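Local coordinates for protein nucleoporin p58/p45 (Homo sapiens, PDB 4JO7) that is probably a structural component of the nuclear pore complex, through which traffic crosses the nuclear membrane, with this piece forming a two-helix segment, at residues F[7-10]-F[11-15]; F[15-18]-F[19-23]; F[49-52]-F[53-57]; F[73-76]-F[77-81]. All coordinates share one frame; numbering follows the deposited sequence. Where two conformers were deposited one is given.

In the fold
All four contacts are local, i to i+3 or i+4 packing within two long helices, 2-29 and 43-85, and no ligand or active site is involved. Contacts 1 and 2 follow each other on helix 2-29, share Glu15 and have centres 12 Å apart. Contact 3 lies on helix 43-85 against contact 2, again with centres 12 Å apart: Leu18 and Arg22 pack on Tyr54, and Leu18 also meets Phe57. Contact 1 reaches contact 3 more lightly, Phe14 CE2 lying 4.0 Å from Phe57 O. Contact 4 is farther along helix 43-85, its centre 36 Å from that of contact 3, yet both pack against the second subunit of this protein.

Contact 1 of 4, residues F[7-10]-F[11-15]; sequences FRIL and VQQFE
Arg8 O is held twice by one residue, Gln12. The backbone N of Gln12 bonds to it in the usual helical way, and the side-chain Gln12 NE2 adds a second bond of 2.9 Å to Arg8 O from the opposite face of the carbonyl plane. This second bond is bent, 133° at the hydrogen. Chi1 (-51°) sets Gln12 CG 3.1 Å from Arg8 O, and chi2, at -30° far from staggered, swings the amide back until NE2 reaches the same oxygen. Gln12 NE2 also lies 3.8 Å from Arg8 CG, while the guanidinium goes to Asp5 in a salt bridge. Beside them, Ile9 and Gln13 run alongside each other, with Ile9 CG2 3.4 Å from Gln13 NE2. On the buried side Val11 CG2 meets the Phe7 ring obliquely, 3.6 Å from Phe7 CE1. His68 stacks on Phe7, while Val11 and Phe14 touch Gln65 and Ala61 of helix 43-85; another protein's chain packs on Phe7, Val11 and Phe14. The stretch is thus amphipathic, consistent with the coiled coil predicted here: the exposed side carries Arg8, Gln12 and Gln13 with Ile9 among them, and aromatic and branched apolar groups serve the helix interface.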
loop_
_atom_site.group_PDB
_atom_site.type_symbol
_atom_site.label_atom_id
_atom_site.label_comp_id
_atom_site.label_asym_id
_atom_site.label_seq_id
_atom_site.Cartn_x
_atom_site.Cartn_y
_atom_site.Cartn_z
ATOM N N PHE F 7 13.615 1.710 -4.310
ATOM C CA PHE F 7 12.250 2.235 -4.203
ATOM C C PHE F 7 12.239 3.735 -4.509
ATOM O O PHE F 7 11.403 4.225 -5.275
ATOM C CB PHE F 7 11.681 1.950 -2.798
ATOM C CG PHE F 7 10.210 2.269 -2.651
ATOM C CD1 PHE F 7 9.786 3.569 -2.426
ATOM C CD2 PHE F 7 9.262 1.264 -2.708
ATOM C CE1 PHE F 7 8.443 3.867 -2.283
ATOM C CE2 PHE F 7 7.908 1.553 -2.561
ATOM C CZ PHE F 7 7.501 2.859 -2.351
ATOM N N ARG F 8 13.182 4.461 -3.915
ATOM C CA ARG F 8 13.285 5.896 -4.102
ATOM C C ARG F 8 13.520 6.227 -5.577
ATOM O O ARG F 8 12.891 7.127 -6.130
ATOM C CB ARG F 8 14.426 6.444 -3.235
ATOM C CG ARG F 8 14.554 7.955 -3.236
ATOM C CD ARG F 8 15.712 8.412 -2.343
ATOM N NE ARG F 8 15.549 7.978 -0.953
ATOM C CZ ARG F 8 16.271 7.034 -0.350
ATOM N NH1 ARG F 8 17.242 6.388 -0.987
ATOM N NH2 ARG F 8 16.023 6.733 0.914
ATOM N N ILE F 9 14.415 5.477 -6.213
ATOM C CA ILE F 9 14.712 5.661 -7.631
ATOM C C ILE F 9 13.490 5.387 -8.505
ATOM O O ILE F 9 13.217 6.124 -9.456
ATOM C CB ILE F 9 15.864 4.746 -8.084
ATOM C CG1 ILE F 9 17.191 5.241 -7.500
ATOM C CG2 ILE F 9 15.954 4.703 -9.604
ATOM C CD1 ILE F 9 18.338 4.273 -7.693
ATOM N N LEU F 10 12.761 4.323 -8.191
ATOM C CA LEU F 10 11.546 3.990 -8.940
ATOM C C LEU F 10 10.493 5.088 -8.824
ATOM O O LEU F 10 9.810 5.399 -9.797
ATOM C CB LEU F 10 10.965 2.649 -8.483
ATOM C CG LEU F 10 11.763 1.398 -8.861
ATOM C CD1 LEU F 10 11.090 0.151 -8.329
ATOM C CD2 LEU F 10 11.953 1.293 -10.375
ATOM N N VAL F 11 10.358 5.682 -7.644
ATOM C CA VAL F 11 9.389 6.758 -7.460
ATOM C C VAL F 11 9.771 7.990 -8.286
ATOM O O VAL F 11 8.914 8.623 -8.898
ATOM C CB VAL F 11 9.232 7.139 -5.970
ATOM C CG1 VAL F 11 8.439 8.420 -5.818
ATOM C CG2 VAL F 11 8.564 6.007 -5.197
ATOM N N GLN F 12 11.054 8.333 -8.302
ATOM C CA GLN F 12 11.515 9.462 -9.099
ATOM C C GLN F 12 11.281 9.179 -10.582
ATOM O O GLN F 12 10.812 10.037 -11.317
ATOM C CB GLN F 12 12.995 9.755 -8.839
ATOM C CG GLN F 12 13.378 9.899 -7.362
ATOM C CD GLN F 12 12.259 10.445 -6.481
ATOM O OE1 GLN F 12 11.632 11.458 -6.803
ATOM N NE2 GLN F 12 12.011 9.776 -5.355
ATOM N N GLN F 13 11.588 7.964 -11.019
ATOM C CA GLN F 13 11.383 7.600 -12.411
ATOM C C GLN F 13 9.898 7.572 -12.773
ATOM O O GLN F 13 9.518 7.919 -13.889
ATOM C CB GLN F 13 12.049 6.257 -12.711
ATOM C CG GLN F 13 13.574 6.345 -12.714
ATOM C CD GLN F 13 14.252 4.995 -12.828
ATOM O OE1 GLN F 13 13.599 3.955 -12.808
ATOM N NE2 GLN F 13 15.574 5.007 -12.940
ATOM N N PHE F 14 9.063 7.185 -11.816
ATOM C CA PHE F 14 7.620 7.152 -12.028
ATOM C C PHE F 14 7.087 8.559 -12.264
ATOM O O PHE F 14 6.291 8.786 -13.172
ATOM C CB PHE F 14 6.925 6.527 -10.815
ATOM C CG PHE F 14 5.451 6.319 -11.002
ATOM C CD1 PHE F 14 4.980 5.236 -11.717
ATOM C CD2 PHE F 14 4.538 7.208 -10.463
ATOM C CE1 PHE F 14 3.623 5.041 -11.892
ATOM C CE2 PHE F 14 3.182 7.014 -10.634
ATOM C CZ PHE F 14 2.728 5.930 -11.345
ATOM N N GLU F 15 7.543 9.505 -11.452
ATOM C CA GLU F 15 7.136 10.895 -11.597
ATOM C C GLU F 15 7.498 11.446 -12.971
ATOM O O GLU F 15 6.692 12.124 -13.606
ATOM C CB GLU F 15 7.780 11.753 -10.515
ATOM C CG GLU F 15 7.219 11.505 -9.127
ATOM C CD GLU F 15 7.794 12.457 -8.113
ATOM O OE1 GLU F 15 7.471 13.664 -8.185
ATOM O OE2 GLU F 15 8.578 12.001 -7.259
#

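Contact 2 of 4, residues F[15-18]-F[19-23]; sequences EVQL and QQYRQ
Gln17 packs against the ring of Tyr21, one helical turn on. Its CG sits over one face, 3.8 Å from the centroid of the Tyr21 ring and 14° off the normal, a CH-pi contact. Beyond CG the amide runs only 3° from parallel to the ring but is offset past its rim, with Gln17 CD 3.8 Å from Tyr21 CE2 and Gln17 NE2 4.0 Å from Tyr21 OH. Gln17 CG stands anti to the backbone N (chi1 178°) and the chain stays extended at chi2, which carries the amide out toward the hydroxyl end of the tyrosine. The Tyr21 hydroxyl itself is hydrogen-bonded to a polar side chain of another protein's chain. With an alanine here in place of Tyr21, Gln17 CG would probably lose the ring face it rests on, and the neighbouring protein's polar group its bond to the hydroxyl. Gln19 CG rests 3.3 Å from Glu15 O, where the backbone N of Gln19 also bonds. Leu18 gives its carbonyl to Arg22 N, with Arg22 CB 3.1 Å from Leu18 O. Around this part of helix 2-29, Gln17 and Tyr21 meet the chain of another protein; the Leu18 side chain packs on Tyr54, Phe57 and Val58 of helix 43-85 and also touches that other protein, and Arg22 makes a cation-pi contact with Tyr54.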
loop_
_atom_site.group_PDB
_atom_site.type_symbol
_atom_site.label_atom_id
_atom_site.label_comp_id
_atom_site.label_asym_id
_atom_site.label_seq_id
_atom_site.Cartn_x
_atom_site.Cartn_y
_atom_site.Cartn_z
ATOM N N GLU F 15 7.543 9.505 -11.452
ATOM C CA GLU F 15 7.136 10.895 -11.597
ATOM C C GLU F 15 7.498 11.446 -12.971
ATOM O O GLU F 15 6.692 12.124 -13.606
ATOM C CB GLU F 15 7.780 11.753 -10.515
ATOM C CG GLU F 15 7.219 11.505 -9.127
ATOM C CD GLU F 15 7.794 12.457 -8.113
ATOM O OE1 GLU F 15 7.471 13.664 -8.185
ATOM O OE2 GLU F 15 8.578 12.001 -7.259
ATOM N N VAL F 16 8.712 11.162 -13.427
ATOM C CA VAL F 16 9.137 11.601 -14.751
ATOM C C VAL F 16 8.221 11.019 -15.819
ATOM O O VAL F 16 7.747 11.736 -16.702
ATOM C CB VAL F 16 10.600 11.192 -15.039
ATOM C CG1 VAL F 16 10.945 11.423 -16.499
ATOM C CG2 VAL F 16 11.548 11.966 -14.131
ATOM N N GLN F 17 7.979 9.717 -15.730
ATOM C CA GLN F 17 7.132 9.013 -16.684
ATOM C C GLN F 17 5.732 9.617 -16.726
ATOM O O GLN F 17 5.170 9.811 -17.806
ATOM C CB GLN F 17 7.060 7.529 -16.328
ATOM C CG GLN F 17 6.168 6.707 -17.241
ATOM C CD GLN F 17 6.177 5.234 -16.884
ATOM O OE1 GLN F 17 5.329 4.761 -16.124
ATOM N NE2 GLN F 17 7.145 4.504 -17.423
ATOM N N LEU F 18 5.170 9.915 -15.557
ATOM C CA LEU F 18 3.840 10.516 -15.491
ATOM C C LEU F 18 3.804 11.831 -16.256
ATOM O O LEU F 18 2.855 12.100 -16.993
ATOM C CB LEU F 18 3.407 10.763 -14.043
ATOM C CG LEU F 18 2.971 9.561 -13.203
ATOM C CD1 LEU F 18 2.434 10.050 -11.864
ATOM C CD2 LEU F 18 1.926 8.713 -13.917
ATOM N N GLN F 19 4.836 12.652 -16.079
ATOM C CA GLN F 19 4.912 13.940 -16.765
ATOM C C GLN F 19 4.980 13.740 -18.276
ATOM O O GLN F 19 4.238 14.362 -19.029
ATOM C CB GLN F 19 6.130 14.735 -16.289
ATOM C CG GLN F 19 6.062 15.167 -14.835
ATOM C CD GLN F 19 5.147 16.356 -14.617
ATOM O OE1 GLN F 19 4.472 16.813 -15.541
ATOM N NE2 GLN F 19 5.123 16.869 -13.389
ATOM N N GLN F 20 5.871 12.857 -18.709
ATOM C CA GLN F 20 6.050 12.577 -20.127
ATOM C C GLN F 20 4.776 12.001 -20.750
ATOM O O GLN F 20 4.276 12.515 -21.748
ATOM C CB GLN F 20 7.223 11.610 -20.323
ATOM C CG GLN F 20 8.569 12.182 -19.888
ATOM C CD GLN F 20 9.691 11.161 -19.943
ATOM O OE1 GLN F 20 9.458 9.956 -19.844
ATOM N NE2 GLN F 20 10.919 11.641 -20.102
ATOM N N TYR F 21 4.244 10.941 -20.158
ATOM C CA TYR F 21 3.076 10.271 -20.724
ATOM C C TYR F 21 1.856 11.182 -20.737
ATOM O O TYR F 21 0.995 11.066 -21.609
ATOM C CB TYR F 21 2.764 8.983 -19.961
ATOM C CG TYR F 21 3.682 7.834 -20.307
ATOM C CD1 TYR F 21 4.795 8.024 -21.118
ATOM C CD2 TYR F 21 3.424 6.552 -19.842
ATOM C CE1 TYR F 21 5.628 6.973 -21.445
ATOM C CE2 TYR F 21 4.254 5.496 -20.164
ATOM C CZ TYR F 21 5.352 5.712 -20.967
ATOM O OH TYR F 21 6.181 4.663 -21.293
ATOM N N ARG F 22 1.787 12.093 -19.776
ATOM C CA ARG F 22 0.661 13.008 -19.689
ATOM C C ARG F 22 0.616 13.863 -20.945
ATOM O O ARG F 22 -0.453 14.107 -21.507
ATOM C CB ARG F 22 0.785 13.886 -18.441
ATOM C CG ARG F 22 -0.384 14.829 -18.216
ATOM C CD ARG F 22 -0.262 15.531 -16.872
ATOM N NE ARG F 22 -0.613 16.947 -16.947
ATOM C CZ ARG F 22 -1.857 17.415 -16.971
ATOM N NH1 ARG F 22 -2.892 16.585 -16.933
ATOM N NH2 ARG F 22 -2.069 18.723 -17.040
ATOM N N GLN F 23 1.788 14.296 -21.396
ATOM C CA GLN F 23 1.882 15.137 -22.582
ATOM C C GLN F 23 1.625 14.324 -23.844
ATOM O O GLN F 23 0.927 14.777 -24.750
ATOM C CB GLN F 23 3.255 15.804 -22.655
ATOM C CG GLN F 23 3.454 16.668 -23.888
ATOM C CD GLN F 23 2.399 17.750 -24.016
ATOM O OE1 GLN F 23 1.495 17.658 -24.849
ATOM N NE2 GLN F 23 2.512 18.788 -23.192
#

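Contact 3 of 4, residues F[49-52]-F[53-57]; sequences AMQK and IYQTF
Lys52 and Gln55 are joined through two waters. One water accepts from Lys52 NZ at 2.6 Å and lies 2.7 Å from Gln51 OE1, with a weak link to Gln55 OE1. The other lies 2.9 Å from Gln55 OE1, to which it donates, and takes a weak bond from Lys52 NZ. The Lys52 chain runs alongside Gln55 and turns only at its end (chi4 -49°), which brings the ammonium group round to both waters. Lys52 O accepts from Thr56 N, and Thr56 OG1 stands 3.1 Å from the same Lys52 O; that hydroxyl is hydrogen-bonded to Gln77 of the second subunit. Consecutive i to i+4 bonds of the regular alpha-helix 43-85 run from the backbone N of Ile53, Tyr54 and Gln55 to the carbonyls of Ala49, Met50 and Gln51. In the Tyr54 conformer given here, Gln51 O also lies at the edge of the ring, near its plane, 3.7 Å from Tyr54 CD2. The Gln51 side chain packs on Arg22 of helix 2-29. On the buried side the side chain of Met50, a selenomethionine, crosses that of Ile53, with Met50 SE 4.1 Å from Ile53 CB. Bends at chi2 and chi3 fold the Met50 chain back, and its side chain also packs on Ile25 and Glu29 of helix 2-29, on Tyr81 of the second subunit and on another protein's chain.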
loop_
_atom_site.group_PDB
_atom_site.type_symbol
_atom_site.label_atom_id
_atom_site.label_comp_id
_atom_site.label_asym_id
_atom_site.label_seq_id
_atom_site.Cartn_x
_atom_site.Cartn_y
_atom_site.Cartn_z
ATOM N N ALA F 49 -11.254 14.314 -18.361
ATOM C CA ALA F 49 -11.330 12.978 -17.774
ATOM C C ALA F 49 -9.942 12.355 -17.613
ATOM O O ALA F 49 -9.630 11.773 -16.568
ATOM C CB ALA F 49 -12.219 12.080 -18.614
HETATM N N MSE F 50 -9.108 12.491 -18.639
HETATM C CA MSE F 50 -7.763 11.942 -18.608
HETATM C C MSE F 50 -6.942 12.614 -17.542
HETATM O O MSE F 50 -6.116 11.948 -16.881
HETATM C CB MSE F 50 -7.099 12.145 -19.965
HETATM C CG MSE F 50 -5.686 11.574 -19.974
HETATM SE SE MSE F 50 -5.730 9.681 -19.430
HETATM C CE MSE F 50 -6.889 9.007 -20.874
ATOM N N GLN F 51 -7.148 13.913 -17.359
ATOM C CA GLN F 51 -6.421 14.676 -16.354
ATOM C C GLN F 51 -6.691 14.114 -14.963
ATOM O O GLN F 51 -5.781 14.013 -14.142
ATOM C CB GLN F 51 -6.817 16.152 -16.411
ATOM C CG GLN F 51 -6.301 16.977 -15.240
ATOM C CD GLN F 51 -6.739 18.430 -15.304
ATOM O OE1 GLN F 51 -7.344 18.947 -14.364
ATOM N NE2 GLN F 51 -6.429 19.098 -16.411
ATOM N N LYS F 52 -7.941 13.753 -14.700
ATOM C CA LYS F 52 -8.319 13.221 -13.398
ATOM C C LYS F 52 -7.753 11.820 -13.187
ATOM O O LYS F 52 -7.418 11.445 -12.062
ATOM C CB LYS F 52 -9.836 13.225 -13.231
ATOM C CG LYS F 52 -10.442 14.622 -13.295
ATOM C CD LYS F 52 -11.799 14.687 -12.618
ATOM C CE LYS F 52 -12.505 16.000 -12.923
ATOM N NZ LYS F 52 -11.627 17.185 -12.701
ATOM N N ILE F 53 -7.645 11.053 -14.267
ATOM C CA ILE F 53 -6.977 9.758 -14.217
ATOM C C ILE F 53 -5.522 9.941 -13.789
ATOM O O ILE F 53 -5.009 9.214 -12.934
ATOM C CB ILE F 53 -7.060 9.046 -15.576
ATOM C CG1 ILE F 53 -8.472 8.482 -15.776
ATOM C CG2 ILE F 53 -6.026 7.930 -15.676
ATOM C CD1 ILE F 53 -8.742 7.960 -17.179
ATOM N N TYR F 54 -4.867 10.939 -14.359
ATOM C CA TYR F 54 -3.490 11.267 -14.017
ATOM C C TYR F 54 -3.389 11.618 -12.537
ATOM O O TYR F 54 -2.453 11.219 -11.842
ATOM C CB TYR F 54 -3.020 12.438 -14.883
ATOM C CG TYR F 54 -1.896 13.257 -14.294
ATOM C CD1 TYR F 54 -0.573 12.902 -14.502
ATOM C CD2 TYR F 54 -2.160 14.397 -13.546
ATOM C CE1 TYR F 54 0.457 13.650 -13.973
ATOM C CE2 TYR F 54 -1.135 15.150 -13.009
ATOM C CZ TYR F 54 0.171 14.773 -13.232
ATOM O OH TYR F 54 1.199 15.512 -12.706
ATOM N N GLN F 55 -4.371 12.373 -12.058
ATOM C CA GLN F 55 -4.397 12.756 -10.653
ATOM C C GLN F 55 -4.521 11.537 -9.739
ATOM O O GLN F 55 -3.940 11.503 -8.656
ATOM C CB GLN F 55 -5.510 13.777 -10.398
ATOM C CG GLN F 55 -5.208 15.122 -11.053
ATOM C CD GLN F 55 -6.293 16.160 -10.839
ATOM O OE1 GLN F 55 -7.484 15.865 -10.937
ATOM N NE2 GLN F 55 -5.882 17.384 -10.532
ATOM N N THR F 56 -5.253 10.523 -10.179
ATOM C CA THR F 56 -5.391 9.308 -9.384
ATOM C C THR F 56 -4.056 8.559 -9.323
ATOM O O THR F 56 -3.680 8.036 -8.274
ATOM C CB THR F 56 -6.507 8.410 -9.938
ATOM O OG1 THR F 56 -7.736 9.144 -9.950
ATOM C CG2 THR F 56 -6.676 7.160 -9.096
ATOM N N PHE F 57 -3.324 8.525 -10.433
ATOM C CA PHE F 57 -2.021 7.870 -10.449
ATOM C C PHE F 57 -1.036 8.567 -9.510
ATOM O O PHE F 57 -0.262 7.909 -8.818
ATOM C CB PHE F 57 -1.438 7.821 -11.868
ATOM C CG PHE F 57 -1.902 6.638 -12.670
ATOM C CD1 PHE F 57 -1.393 5.376 -12.417
ATOM C CD2 PHE F 57 -2.850 6.788 -13.672
ATOM C CE1 PHE F 57 -1.814 4.277 -13.154
ATOM C CE2 PHE F 57 -3.276 5.694 -14.411
ATOM C CZ PHE F 57 -2.760 4.441 -14.153
HETATM O O HOH W 1 -9.216 18.216 -12.523
HETATM O O HOH W 2 -9.494 17.866 -10.372
#

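Contact 4 of 4, residues F[73-76]-F[77-81]; sequences VLKE and QYLGY
The Tyr78 ring is met obliquely by the backbone carbonyls of Leu74 and Lys75, Tyr78 CD1 lying 3.3 Å from Leu74 O. This is i to i+4 packing on the long alpha-helix 43-85, close to its C-terminal end. Leu74 reaches the same side of the ring through one methyl, with Leu74 CD1 3.7 Å from Tyr78 CE1. Its CG is anti to the backbone N (chi1 -175°), which directs the branch along the helix toward the tyrosine. Both side chains also pack on Phe57 of the second subunit, and the Tyr78 hydroxyl is hydrogen-bonded to a polar side chain of another protein's chain. The Gln77 side chain, which ends in a second flat group, crosses that of Val73, with Gln77 NE2 3.7 Å from Val73 CG1. The chain of Gln77 is extended, and its CG passes 3.3 Å from Val73 O, the carbonyl that also takes the Gln77 backbone N-H. Gln77 OE1 is hydrogen-bonded to Thr56 of the second subunit, so a leucine in its place would probably leave that threonine hydroxyl without its mate across the interface with the second subunit. On another side of the helix Leu79 lies over the Lys75 carbonyl, with Leu79 CG 3.3 Å from Lys75 O. At the next position Gly80 N bonds to Glu76 O at 2.9 Å.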
loop_
_atom_site.group_PDB
_atom_site.type_symbol
_atom_site.label_atom_id
_atom_site.label_comp_id
_atom_site.label_asym_id
_atom_site.label_seq_id
_atom_site.Cartn_x
_atom_site.Cartn_y
_atom_site.Cartn_z
ATOM N N VAL F 73 8.783 2.683 9.761
ATOM C CA VAL F 73 8.436 2.998 11.147
ATOM C C VAL F 73 8.158 1.718 11.932
ATOM O O VAL F 73 8.665 1.537 13.046
ATOM C CB VAL F 73 7.219 3.951 11.226
ATOM C CG1 VAL F 73 6.727 4.085 12.671
ATOM C CG2 VAL F 73 7.566 5.309 10.638
ATOM N N LEU F 74 7.380 0.817 11.339
ATOM C CA LEU F 74 7.051 -0.448 11.980
ATOM C C LEU F 74 8.321 -1.197 12.372
ATOM O O LEU F 74 8.428 -1.700 13.495
ATOM C CB LEU F 74 6.189 -1.313 11.059
ATOM C CG LEU F 74 5.675 -2.626 11.647
ATOM C CD1 LEU F 74 4.771 -2.350 12.848
ATOM C CD2 LEU F 74 4.937 -3.466 10.595
ATOM N N LYS F 75 9.283 -1.253 11.454
ATOM C CA LYS F 75 10.556 -1.931 11.721
ATOM C C LYS F 75 11.292 -1.275 12.878
ATOM O O LYS F 75 11.827 -1.967 13.742
ATOM C CB LYS F 75 11.447 -1.958 10.476
ATOM C CG LYS F 75 12.749 -2.733 10.680
ATOM C CD LYS F 75 13.598 -2.794 9.423
ATOM C CE LYS F 75 14.835 -3.658 9.653
ATOM N NZ LYS F 75 15.649 -3.805 8.412
ATOM N N GLU F 76 11.314 0.057 12.903
ATOM C CA GLU F 76 11.991 0.794 13.968
ATOM C C GLU F 76 11.370 0.481 15.324
ATOM O O GLU F 76 12.069 0.326 16.331
ATOM C CB GLU F 76 11.916 2.301 13.716
ATOM C CG GLU F 76 12.662 2.770 12.490
ATOM C CD GLU F 76 12.618 4.278 12.324
ATOM O OE1 GLU F 76 11.723 4.921 12.918
ATOM O OE2 GLU F 76 13.481 4.822 11.603
ATOM N N GLN F 77 10.049 0.389 15.342
ATOM C CA GLN F 77 9.320 0.085 16.561
ATOM C C GLN F 77 9.572 -1.356 17.013
ATOM O O GLN F 77 9.687 -1.616 18.215
ATOM C CB GLN F 77 7.834 0.362 16.338
ATOM C CG GLN F 77 7.556 1.850 16.150
ATOM C CD GLN F 77 6.093 2.139 15.894
ATOM O OE1 GLN F 77 5.355 1.274 15.438
ATOM N NE2 GLN F 77 5.669 3.363 16.183
ATOM N N TYR F 78 9.664 -2.286 16.063
ATOM C CA TYR F 78 10.048 -3.669 16.379
ATOM C C TYR F 78 11.397 -3.684 17.087
ATOM O O TYR F 78 11.571 -4.331 18.121
ATOM C CB TYR F 78 10.181 -4.523 15.117
ATOM C CG TYR F 78 8.921 -5.181 14.600
ATOM C CD1 TYR F 78 7.665 -4.643 14.842
ATOM C CD2 TYR F 78 9.001 -6.352 13.864
ATOM C CE1 TYR F 78 6.529 -5.251 14.364
ATOM C CE2 TYR F 78 7.875 -6.967 13.381
ATOM C CZ TYR F 78 6.638 -6.417 13.627
ATOM O OH TYR F 78 5.522 -7.052 13.134
ATOM N N LEU F 79 12.358 -2.984 16.501
ATOM C CA LEU F 79 13.717 -2.936 17.039
ATOM C C LEU F 79 13.739 -2.287 18.411
ATOM O O LEU F 79 14.457 -2.733 19.311
ATOM C CB LEU F 79 14.632 -2.169 16.089
ATOM C CG LEU F 79 14.863 -2.822 14.726
ATOM C CD1 LEU F 79 15.721 -1.934 13.845
ATOM C CD2 LEU F 79 15.505 -4.174 14.893
ATOM N N GLY F 80 12.945 -1.235 18.576
ATOM C CA GLY F 80 12.831 -0.566 19.860
ATOM C C GLY F 80 12.296 -1.509 20.921
ATOM O O GLY F 80 12.802 -1.542 22.046
ATOM N N TYR F 81 11.276 -2.282 20.561
ATOM C CA TYR F 81 10.692 -3.253 21.475
ATOM C C TYR F 81 11.674 -4.370 21.832
ATOM O O TYR F 81 11.807 -4.758 23.000
ATOM C CB TYR F 81 9.423 -3.864 20.881
ATOM C CG TYR F 81 8.779 -4.849 21.822
ATOM C CD1 TYR F 81 7.864 -4.431 22.775
ATOM C CD2 TYR F 81 9.109 -6.197 21.777
ATOM C CE1 TYR F 81 7.281 -5.330 23.653
ATOM C CE2 TYR F 81 8.542 -7.100 22.650
ATOM C CZ TYR F 81 7.629 -6.664 23.585
ATOM O OH TYR F 81 7.063 -7.570 24.451
#